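Local coordinates for protein soluble lytic murein transglycosylase (Escherichia coli, PDB 1QSA) that cleaves the glycosidic bonds between N-acetylmuramic acid and N-acetylglucosamine in peptidoglycan, forming a 1,6-anhydro bond in the N-acetylmuramic acid residue, at residues A[475-480]-A[585-590]; A[543-548]-A[590-595]; A[468-473]-A[532-537]. All coordinates share one frame; numbering follows the deposited sequence. Where two conformers were deposited one is given.

Contact 1 of 3, residues A[475-480]-A[585-590]; sequences ARQESA and RGYVKN. With SO4 (sulfate ion), chain H.
Gln477 and Asn590 mark where the two backbones come nearest, their CA atoms 7.1 Å apart. The short axes of helix 475-479 and helix 585-590 approach to 10.5 Å, and their N-to-C directions differ by 138°, closer to antiparallel than to parallel. At this spacing long side chains must bridge the gap. Gln477 does so with CG anti to the backbone N (chi1 162°), 3.5 Å from Tyr587 CE2 and oblique to the ring; the bend at chi2 then turns the terminal amide to Asn590. There Asn590 ND2 donates to Gln477 OE1 over 3.0 Å; the bond is bent at the hydrogen, and the donor stands clearly tilted from the carbonyl plane. Farther along the ring, Tyr587 OH donates to Glu478 OE2 across 2.6 Å, reaching that oxygen from above the carboxylate plane. The carboxylate carbon lies at the ring edge, in its plane, and the two planes are turned 56° against each other. An alanine in place of Gln477 would probably leave Asn590 ND2 without this acceptor and open a gap beside the Tyr587 ring. On another side of helix 475-479, Arg476 holds a sulfate, probably from the crystallisation liquor: NH1 and NH2 each donate to sulfate O3, both at 2.9 Å, and Arg448 binds the same ion. Tyr552 of helix 545-554 also packs on both Glu478 and Tyr587. Glu478 is the predicted active-site residue, and a glycerol, probably of the same origin, sits about 4 Å from its side chain. The short bond to one oxygen is consistent with Tyr587 helping to limit the rotation of this carboxylate, as a second-shell residue would.

Contact 2 of 3, residues A[543-548]-A[590-595]; sequences NNRIFS and NVLAYD
Arg545 lays one face of its guanidinium over Leu592, whose CD2 methyl lies 3.6 Å from Arg545 NH1 and is offset toward the rim of the flat group. With CG anti to the carbonyl carbon and a bend at chi3 (-51°), the arginine chain brings NH1 to Asp595. The resulting salt bridge, Arg545 NH1 to Asp595 OD2, measures 2.7 Å. It is not coplanar: NH1 meets OD2 on the anti side, 35° out of the carboxylate plane, and the two planes stand 63° apart. A water at the guanidinium edge accepts from Arg545 NH1 at 2.9 Å and donates to Leu592 O at 2.7 Å, tying the arginine to the helix backbone as well. NH2 is taken up by Glu613 and Leu608 O, while Asp595 OD1 bonds to Ser469; the buried charges are thus met on several sides, which probably favours the ionised pair. A second apolar touch joins Leu592 CD1 to Ile546 CG1 at 4.0 Å. Just ahead of Arg545, Asn544 is the N-cap, its OD1 accepting from Phe547 N at 3.1 Å and more weakly from Ile546 N. A capped helix start anchored by a buried ion pair thus joins helix 545-554 to helix 582-601, a helix-on-helix packing within the all-helical, lysozyme-like catalytic domain of the Slt family.

Contact 3 of 3, residues A[468-473]-A[532-537]; sequences QSYAMA and SYLQYV. With SO4 (sulfate ion), chain L.
Tyr470 and Leu534 supply most of the apolar contact, with Ala471 adding a smaller share. Leu534 points its side chain at helix 468-479, and CG anti to the backbone N (chi1 -172°) puts both methyls against Tyr470, each 3.8 Å from Tyr470 CE2. CD1 goes on to the outer end of the ring, 3.7 Å from Tyr470 OH. CD2 is the methyl that meets both the tyrosine ring and the alanine, 3.8 Å from Ala471 CA and 4.3 Å from Ala471 CB. The leucine meets the ring at a slant. The backbones are nearest at Ala471 and Leu534, with CA atoms 7.6 Å apart.

Polar interactions lie around this apolar patch and not between the two segments. The Tyr470 hydroxyl, though beside a methyl, is hydrogen-bonded to Ser549 and Ser548, which together satisfy a buried group. At the start of helix 468-479, Gln468 N donates almost straight to O1 of a sulfate, probably from the crystallisation liquor, at 2.7 Å; an anion at this helix end is likely to be favoured by the helix dipole. Within the same helix, Gln468 NE2 makes a weak bond to Met472 SD at 3.5 Å.

Among its neighbours, the contact joins helix 468-479 to helix 523-540. Helix 582-601 packs on Tyr470 and Ala473, helix 454-461 on Gln468 and Met472, and helix 499-509 against Ser532, Tyr533 and Tyr536 of helix 523-540, all without any strand.

In the fold
Helix 468-479 joins contact 1 to contact 3, whose centres lie about 12 Å apart, and helix 582-601 joins contact 1 to contact 2, about 9 Å apart and sharing Asn590. Gln477 CB also packs on Val591 CG2 at 3.8 Å, so contacts 1 and 2 touch directly. Contacts 2 and 3, again about 9 Å between centres, are stitched by probable hydrogen bonds: Asp595 OD1 to Ser469 OG at 2.6 Å and Ser548 OG to Tyr470 OH at 2.8 Å. Contact 1 holds Glu478, the predicted active-site residue; the side chain of Leu534 in contact 3 is about 8 Å from that of Glu478, whereas contact 2 lies away from that site.

Contact 1 of 3, residues A[475-480]-A[585-590]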
loop_
_atom_site.group_PDB
_atom_site.type_symbol
_atom_site.label_atom_id
_atom_site.label_comp_id
_atom_site.label_asym_id
_atom_site.label_seq_id
_atom_site.Cartn_x
_atom_site.Cartn_y
_atom_site.Cartn_z
ATOM N N ALA A 475 16.224 2.831 1.573
ATOM C CA ALA A 475 15.629 2.610 2.895
ATOM C C ALA A 475 14.436 3.539 3.153
ATOM O O ALA A 475 13.399 3.115 3.677
ATOM C CB ALA A 475 16.687 2.790 3.976
ATOM N N ARG A 476 14.577 4.809 2.764
ATOM C CA ARG A 476 13.509 5.791 2.944
ATOM C C ARG A 476 12.248 5.344 2.198
ATOM O O ARG A 476 11.144 5.385 2.740
ATOM C CB ARG A 476 13.981 7.166 2.452
ATOM C CG ARG A 476 12.869 8.215 2.301
ATOM C CD ARG A 476 12.202 8.552 3.623
ATOM N NE ARG A 476 11.206 9.615 3.465
ATOM C CZ ARG A 476 9.986 9.445 2.975
ATOM N NH1 ARG A 476 9.570 8.233 2.621
ATOM N NH2 ARG A 476 9.155 10.486 2.892
ATOM N N GLN A 477 12.430 4.860 0.971
ATOM C CA GLN A 477 11.309 4.389 0.170
ATOM C C GLN A 477 10.690 3.135 0.775
ATOM O O GLN A 477 9.464 3.025 0.865
ATOM C CB GLN A 477 11.763 4.093 -1.266
ATOM C CG GLN A 477 10.801 3.208 -2.074
ATOM C CD GLN A 477 9.453 3.849 -2.317
ATOM O OE1 GLN A 477 9.340 5.067 -2.436
ATOM N NE2 GLN A 477 8.412 3.029 -2.386
ATOM N N GLU A 478 11.545 2.216 1.212
ATOM C CA GLU A 478 11.075 0.936 1.747
ATOM C C GLU A 478 10.323 0.982 3.074
ATOM O O GLU A 478 9.213 0.438 3.198
ATOM C CB GLU A 478 12.257 -0.049 1.892
ATOM C CG GLU A 478 12.893 -0.506 0.566
ATOM C CD GLU A 478 11.977 -1.398 -0.267
ATOM O OE1 GLU A 478 10.834 -1.673 0.159
ATOM O OE2 GLU A 478 12.415 -1.848 -1.354
ATOM N N SER A 479 10.891 1.688 4.049
ATOM C CA SER A 479 10.324 1.700 5.400
ATOM C C SER A 479 9.890 3.032 5.988
ATOM O O SER A 479 9.345 3.050 7.105
ATOM C CB SER A 479 11.373 1.133 6.351
ATOM O OG SER A 479 12.480 2.022 6.405
ATOM N N ALA A 480 10.174 4.129 5.290
ATOM C CA ALA A 480 9.873 5.465 5.810
ATOM C C ALA A 480 10.561 5.609 7.183
ATOM O O ALA A 480 10.080 6.287 8.101
ATOM C CB ALA A 480 8.359 5.729 5.893
ATOM N N ARG A 585 7.718 0.998 -11.475
ATOM C CA ARG A 585 7.927 2.277 -12.153
ATOM C C ARG A 585 7.891 3.412 -11.117
ATOM O O ARG A 585 8.768 4.283 -11.090
ATOM C CB ARG A 585 6.839 2.474 -13.211
ATOM C CG ARG A 585 7.042 3.683 -14.085
ATOM C CD ARG A 585 6.035 3.691 -15.235
ATOM N NE ARG A 585 4.639 3.766 -14.815
ATOM C CZ ARG A 585 3.731 2.803 -14.990
ATOM N NH1 ARG A 585 4.056 1.660 -15.573
ATOM N NH2 ARG A 585 2.483 2.986 -14.583
ATOM N N GLY A 586 6.889 3.380 -10.238
ATOM C CA GLY A 586 6.781 4.401 -9.207
ATOM C C GLY A 586 7.925 4.328 -8.201
ATOM O O GLY A 586 8.413 5.359 -7.717
ATOM N N TYR A 587 8.352 3.111 -7.885
ATOM C CA TYR A 587 9.462 2.878 -6.953
ATOM C C TYR A 587 10.747 3.533 -7.490
ATOM O O TYR A 587 11.448 4.248 -6.763
ATOM C CB TYR A 587 9.659 1.364 -6.811
ATOM C CG TYR A 587 10.734 0.922 -5.841
ATOM C CD1 TYR A 587 12.055 0.756 -6.258
ATOM C CD2 TYR A 587 10.421 0.629 -4.518
ATOM C CE1 TYR A 587 13.044 0.306 -5.381
ATOM C CE2 TYR A 587 11.401 0.173 -3.625
ATOM C CZ TYR A 587 12.708 0.014 -4.067
ATOM O OH TYR A 587 13.677 -0.469 -3.226
ATOM N N VAL A 588 11.053 3.287 -8.764
ATOM C CA VAL A 588 12.263 3.824 -9.384
ATOM C C VAL A 588 12.235 5.355 -9.392
ATOM O O VAL A 588 13.223 5.992 -9.033
ATOM C CB VAL A 588 12.465 3.246 -10.800
ATOM C CG1 VAL A 588 13.647 3.906 -11.484
ATOM C CG2 VAL A 588 12.710 1.740 -10.687
ATOM N N LYS A 589 11.091 5.924 -9.760
ATOM C CA LYS A 589 10.936 7.379 -9.776
ATOM C C LYS A 589 11.173 7.953 -8.381
ATOM O O LYS A 589 11.918 8.918 -8.216
ATOM C CB LYS A 589 9.540 7.755 -10.271
ATOM C CG LYS A 589 9.334 7.476 -11.755
ATOM C CD LYS A 589 7.933 7.845 -12.178
ATOM C CE LYS A 589 7.732 7.618 -13.673
ATOM N NZ LYS A 589 6.293 7.894 -14.048
ATOM N N ASN A 590 10.549 7.348 -7.378
ATOM C CA ASN A 590 10.729 7.813 -6.006
ATOM C C ASN A 590 12.188 7.718 -5.556
ATOM O O ASN A 590 12.748 8.669 -5.036
ATOM C CB ASN A 590 9.877 6.986 -5.034
ATOM C CG ASN A 590 8.412 7.363 -5.064
ATOM O OD1 ASN A 590 8.018 8.372 -5.668
ATOM N ND2 ASN A 590 7.594 6.569 -4.383
HETATM S S SO4 H . 6.148 9.992 1.120
HETATM O O1 SO4 H . 7.109 10.444 0.094
HETATM O O2 SO4 H . 5.023 9.295 0.469
HETATM O O3 SO4 H . 6.825 9.070 2.047
HETATM O O4 SO4 H . 5.647 11.159 1.861
#

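Contact 2 of 3, residues A[543-548]-A[590-595]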
loop_
_atom_site.group_PDB
_atom_site.type_symbol
_atom_site.label_atom_id
_atom_site.label_comp_id
_atom_site.label_asym_id
_atom_site.label_seq_id
_atom_site.Cartn_x
_atom_site.Cartn_y
_atom_site.Cartn_z
ATOM N N ASN A 543 26.511 -0.687 -12.256
ATOM C CA ASN A 543 26.495 0.507 -11.416
ATOM C C ASN A 543 25.493 1.553 -11.901
ATOM O O ASN A 543 25.743 2.758 -11.834
ATOM C CB ASN A 543 27.910 1.110 -11.327
ATOM C CG ASN A 543 28.875 0.249 -10.512
ATOM O OD1 ASN A 543 28.617 -0.929 -10.244
ATOM N ND2 ASN A 543 30.005 0.839 -10.128
ATOM N N ASN A 544 24.318 1.074 -12.291
ATOM C CA ASN A 544 23.249 1.940 -12.784
ATOM C C ASN A 544 22.080 1.866 -11.798
ATOM O O ASN A 544 21.523 0.796 -11.582
ATOM C CB ASN A 544 22.840 1.456 -14.181
ATOM C CG ASN A 544 21.738 2.293 -14.788
ATOM O OD1 ASN A 544 20.627 2.349 -14.254
ATOM N ND2 ASN A 544 22.027 2.931 -15.928
ATOM N N ARG A 545 21.730 3.003 -11.202
ATOM C CA ARG A 545 20.676 3.061 -10.191
ATOM C C ARG A 545 19.270 2.770 -10.699
ATOM O O ARG A 545 18.401 2.370 -9.926
ATOM C CB ARG A 545 20.734 4.380 -9.422
ATOM C CG ARG A 545 22.030 4.529 -8.600
ATOM C CD ARG A 545 22.148 5.951 -8.050
ATOM N NE ARG A 545 21.958 6.889 -9.156
ATOM C CZ ARG A 545 21.090 7.897 -9.159
ATOM N NH1 ARG A 545 20.393 8.202 -8.066
ATOM N NH2 ARG A 545 20.965 8.646 -10.253
ATOM N N ILE A 546 19.035 2.957 -11.993
ATOM C CA ILE A 546 17.710 2.638 -12.520
ATOM C C ILE A 546 17.554 1.117 -12.452
ATOM O O ILE A 546 16.555 0.607 -11.939
ATOM C CB ILE A 546 17.544 3.135 -13.989
ATOM C CG1 ILE A 546 17.516 4.671 -14.008
ATOM C CG2 ILE A 546 16.269 2.551 -14.619
ATOM C CD1 ILE A 546 17.550 5.280 -15.419
ATOM N N PHE A 547 18.569 0.406 -12.948
ATOM C CA PHE A 547 18.547 -1.060 -12.945
ATOM C C PHE A 547 18.582 -1.660 -11.543
ATOM O O PHE A 547 17.804 -2.568 -11.242
ATOM C CB PHE A 547 19.713 -1.634 -13.765
ATOM C CG PHE A 547 19.757 -1.159 -15.198
ATOM C CD1 PHE A 547 18.602 -0.769 -15.853
ATOM C CD2 PHE A 547 20.977 -1.101 -15.885
ATOM C CE1 PHE A 547 18.644 -0.325 -17.172
ATOM C CE2 PHE A 547 21.033 -0.658 -17.208
ATOM C CZ PHE A 547 19.865 -0.271 -17.852
ATOM N N SER A 548 19.442 -1.143 -10.664
ATOM C CA SER A 548 19.523 -1.705 -9.321
ATOM C C SER A 548 18.261 -1.459 -8.508
ATOM O O SER A 548 17.849 -2.318 -7.735
ATOM C CB SER A 548 20.759 -1.204 -8.560
ATOM O OG SER A 548 20.783 0.206 -8.514
ATOM N N ASN A 590 10.549 7.348 -7.378
ATOM C CA ASN A 590 10.729 7.813 -6.006
ATOM C C ASN A 590 12.188 7.718 -5.556
ATOM O O ASN A 590 12.748 8.669 -5.036
ATOM C CB ASN A 590 9.877 6.986 -5.034
ATOM C CG ASN A 590 8.412 7.363 -5.064
ATOM O OD1 ASN A 590 8.018 8.372 -5.668
ATOM N ND2 ASN A 590 7.594 6.569 -4.383
ATOM N N VAL A 591 12.801 6.559 -5.757
ATOM C CA VAL A 591 14.171 6.372 -5.290
ATOM C C VAL A 591 15.159 7.361 -5.920
ATOM O O VAL A 591 16.022 7.906 -5.225
ATOM C CB VAL A 591 14.618 4.898 -5.453
ATOM C CG1 VAL A 591 16.112 4.751 -5.149
ATOM C CG2 VAL A 591 13.785 3.996 -4.519
ATOM N N LEU A 592 15.001 7.631 -7.219
ATOM C CA LEU A 592 15.870 8.588 -7.900
ATOM C C LEU A 592 15.638 10.005 -7.353
ATOM O O LEU A 592 16.612 10.722 -7.093
ATOM C CB LEU A 592 15.658 8.546 -9.414
ATOM C CG LEU A 592 16.056 7.213 -10.071
ATOM C CD1 LEU A 592 15.669 7.260 -11.547
ATOM C CD2 LEU A 592 17.524 6.912 -9.904
ATOM N N ALA A 593 14.378 10.384 -7.114
ATOM C CA ALA A 593 14.091 11.701 -6.547
ATOM C C ALA A 593 14.660 11.790 -5.119
ATOM O O ALA A 593 15.312 12.788 -4.761
ATOM C CB ALA A 593 12.587 11.963 -6.535
ATOM N N TYR A 594 14.516 10.714 -4.345
ATOM C CA TYR A 594 14.995 10.693 -2.953
ATOM C C TYR A 594 16.517 10.739 -2.851
ATOM O O TYR A 594 17.069 11.370 -1.945
ATOM C CB TYR A 594 14.478 9.463 -2.219
ATOM C CG TYR A 594 12.971 9.368 -2.047
ATOM C CD1 TYR A 594 12.103 10.389 -2.464
ATOM C CD2 TYR A 594 12.411 8.222 -1.477
ATOM C CE1 TYR A 594 10.704 10.261 -2.314
ATOM C CE2 TYR A 594 11.032 8.085 -1.327
ATOM C CZ TYR A 594 10.190 9.104 -1.750
ATOM O OH TYR A 594 8.841 8.933 -1.654
ATOM N N ASP A 595 17.191 10.072 -3.783
ATOM C CA ASP A 595 18.656 10.067 -3.798
ATOM C C ASP A 595 19.125 11.521 -4.017
ATOM O O ASP A 595 20.038 11.988 -3.336
ATOM C CB ASP A 595 19.186 9.115 -4.888
ATOM C CG ASP A 595 20.653 8.766 -4.693
ATOM O OD1 ASP A 595 21.260 9.313 -3.757
ATOM O OD2 ASP A 595 21.202 7.942 -5.453
HETATM O O HOH W 1 19.025 10.789 -8.258
#

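Contact 3 of 3, residues A[468-473]-A[532-537]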
loop_
_atom_site.group_PDB
_atom_site.type_symbol
_atom_site.label_atom_id
_atom_site.label_comp_id
_atom_site.label_asym_id
_atom_site.label_seq_id
_atom_site.Cartn_x
_atom_site.Cartn_y
_atom_site.Cartn_z
ATOM N N GLN A 468 26.364 6.194 -0.444
ATOM C CA GLN A 468 25.645 6.227 0.840
ATOM C C GLN A 468 24.242 6.825 0.645
ATOM O O GLN A 468 23.259 6.287 1.147
ATOM C CB GLN A 468 26.405 7.056 1.870
ATOM C CG GLN A 468 25.762 6.989 3.261
ATOM C CD GLN A 468 26.376 7.972 4.234
ATOM O OE1 GLN A 468 27.565 8.277 4.148
ATOM N NE2 GLN A 468 25.571 8.475 5.163
ATOM N N SER A 469 24.156 7.923 -0.104
ATOM C CA SER A 469 22.886 8.597 -0.375
ATOM C C SER A 469 21.877 7.653 -1.032
ATOM O O SER A 469 20.686 7.683 -0.716
ATOM C CB SER A 469 23.126 9.822 -1.274
ATOM O OG SER A 469 23.594 9.433 -2.565
ATOM N N TYR A 470 22.377 6.802 -1.918
ATOM C CA TYR A 470 21.541 5.856 -2.634
ATOM C C TYR A 470 20.960 4.794 -1.695
ATOM O O TYR A 470 19.766 4.486 -1.778
ATOM C CB TYR A 470 22.327 5.229 -3.787
ATOM C CG TYR A 470 21.537 4.206 -4.549
ATOM C CD1 TYR A 470 20.275 4.521 -5.077
ATOM C CD2 TYR A 470 22.016 2.901 -4.704
ATOM C CE1 TYR A 470 19.503 3.552 -5.734
ATOM C CE2 TYR A 470 21.259 1.933 -5.358
ATOM C CZ TYR A 470 20.008 2.263 -5.867
ATOM O OH TYR A 470 19.252 1.286 -6.485
ATOM N N ALA A 471 21.800 4.222 -0.828
ATOM C CA ALA A 471 21.326 3.223 0.149
ATOM C C ALA A 471 20.259 3.856 1.048
ATOM O O ALA A 471 19.235 3.239 1.361
ATOM C CB ALA A 471 22.476 2.706 0.989
ATOM N N MET A 472 20.482 5.109 1.431
ATOM C CA MET A 472 19.526 5.838 2.252
ATOM C C MET A 472 18.203 6.085 1.526
ATOM O O MET A 472 17.141 5.953 2.134
ATOM C CB MET A 472 20.148 7.139 2.765
ATOM C CG MET A 472 21.247 6.849 3.776
ATOM S SD MET A 472 22.162 8.287 4.335
ATOM C CE MET A 472 21.048 8.952 5.597
ATOM N N ALA A 473 18.264 6.397 0.231
ATOM C CA ALA A 473 17.060 6.617 -0.577
ATOM C C ALA A 473 16.229 5.334 -0.615
ATOM O O ALA A 473 15.003 5.381 -0.525
ATOM C CB ALA A 473 17.436 7.027 -2.005
ATOM N N SER A 532 24.369 -5.009 1.322
ATOM C CA SER A 532 25.034 -6.098 0.613
ATOM C C SER A 532 24.210 -6.530 -0.614
ATOM O O SER A 532 24.737 -6.571 -1.724
ATOM C CB SER A 532 25.307 -7.287 1.533
ATOM O OG SER A 532 26.378 -6.981 2.409
ATOM N N TYR A 533 22.905 -6.753 -0.443
ATOM C CA TYR A 533 22.090 -7.154 -1.597
ATOM C C TYR A 533 22.010 -6.021 -2.624
ATOM O O TYR A 533 22.112 -6.254 -3.837
ATOM C CB TYR A 533 20.685 -7.577 -1.167
ATOM C CG TYR A 533 19.902 -8.198 -2.315
ATOM C CD1 TYR A 533 20.316 -9.405 -2.889
ATOM C CD2 TYR A 533 18.823 -7.528 -2.891
ATOM C CE1 TYR A 533 19.676 -9.921 -4.028
ATOM C CE2 TYR A 533 18.175 -8.041 -4.033
ATOM C CZ TYR A 533 18.613 -9.226 -4.592
ATOM O OH TYR A 533 18.030 -9.689 -5.760
ATOM N N LEU A 534 21.863 -4.789 -2.137
ATOM C CA LEU A 534 21.778 -3.628 -3.029
ATOM C C LEU A 534 23.067 -3.496 -3.843
ATOM O O LEU A 534 23.022 -3.269 -5.056
ATOM C CB LEU A 534 21.508 -2.367 -2.206
ATOM C CG LEU A 534 21.204 -1.082 -2.998
ATOM C CD1 LEU A 534 19.966 -1.264 -3.879
ATOM C CD2 LEU A 534 21.026 0.081 -2.030
ATOM N N GLN A 535 24.212 -3.706 -3.192
ATOM C CA GLN A 535 25.506 -3.651 -3.880
ATOM C C GLN A 535 25.586 -4.775 -4.930
ATOM O O GLN A 535 26.097 -4.572 -6.032
ATOM C CB GLN A 535 26.652 -3.789 -2.860
ATOM C CG GLN A 535 28.034 -4.061 -3.472
ATOM C CD GLN A 535 28.523 -2.990 -4.426
ATOM O OE1 GLN A 535 28.237 -1.804 -4.267
ATOM N NE2 GLN A 535 29.301 -3.410 -5.416
ATOM N N TYR A 536 25.032 -5.942 -4.601
ATOM C CA TYR A 536 25.025 -7.074 -5.520
ATOM C C TYR A 536 24.281 -6.726 -6.816
ATOM O O TYR A 536 24.840 -6.886 -7.903
ATOM C CB TYR A 536 24.399 -8.309 -4.852
ATOM C CG TYR A 536 24.048 -9.434 -5.813
ATOM C CD1 TYR A 536 25.028 -10.096 -6.551
ATOM C CD2 TYR A 536 22.722 -9.818 -5.992
ATOM C CE1 TYR A 536 24.680 -11.126 -7.454
ATOM C CE2 TYR A 536 22.375 -10.830 -6.880
ATOM C CZ TYR A 536 23.349 -11.478 -7.600
ATOM O OH TYR A 536 22.975 -12.499 -8.449
ATOM N N VAL A 537 23.048 -6.232 -6.714
ATOM C CA VAL A 537 22.305 -5.890 -7.935
ATOM C C VAL A 537 22.908 -4.666 -8.641
ATOM O O VAL A 537 22.840 -4.550 -9.864
ATOM C CB VAL A 537 20.764 -5.750 -7.705
ATOM C CG1 VAL A 537 20.164 -7.110 -7.306
ATOM C CG2 VAL A 537 20.450 -4.700 -6.670
HETATM S S SO4 L . 29.784 7.843 -1.266
HETATM O O1 SO4 L . 29.005 6.929 -0.414
HETATM O O2 SO4 L . 28.937 8.964 -1.708
HETATM O O3 SO4 L . 30.927 8.376 -0.503
HETATM O O4 SO4 L . 30.281 7.122 -2.453
#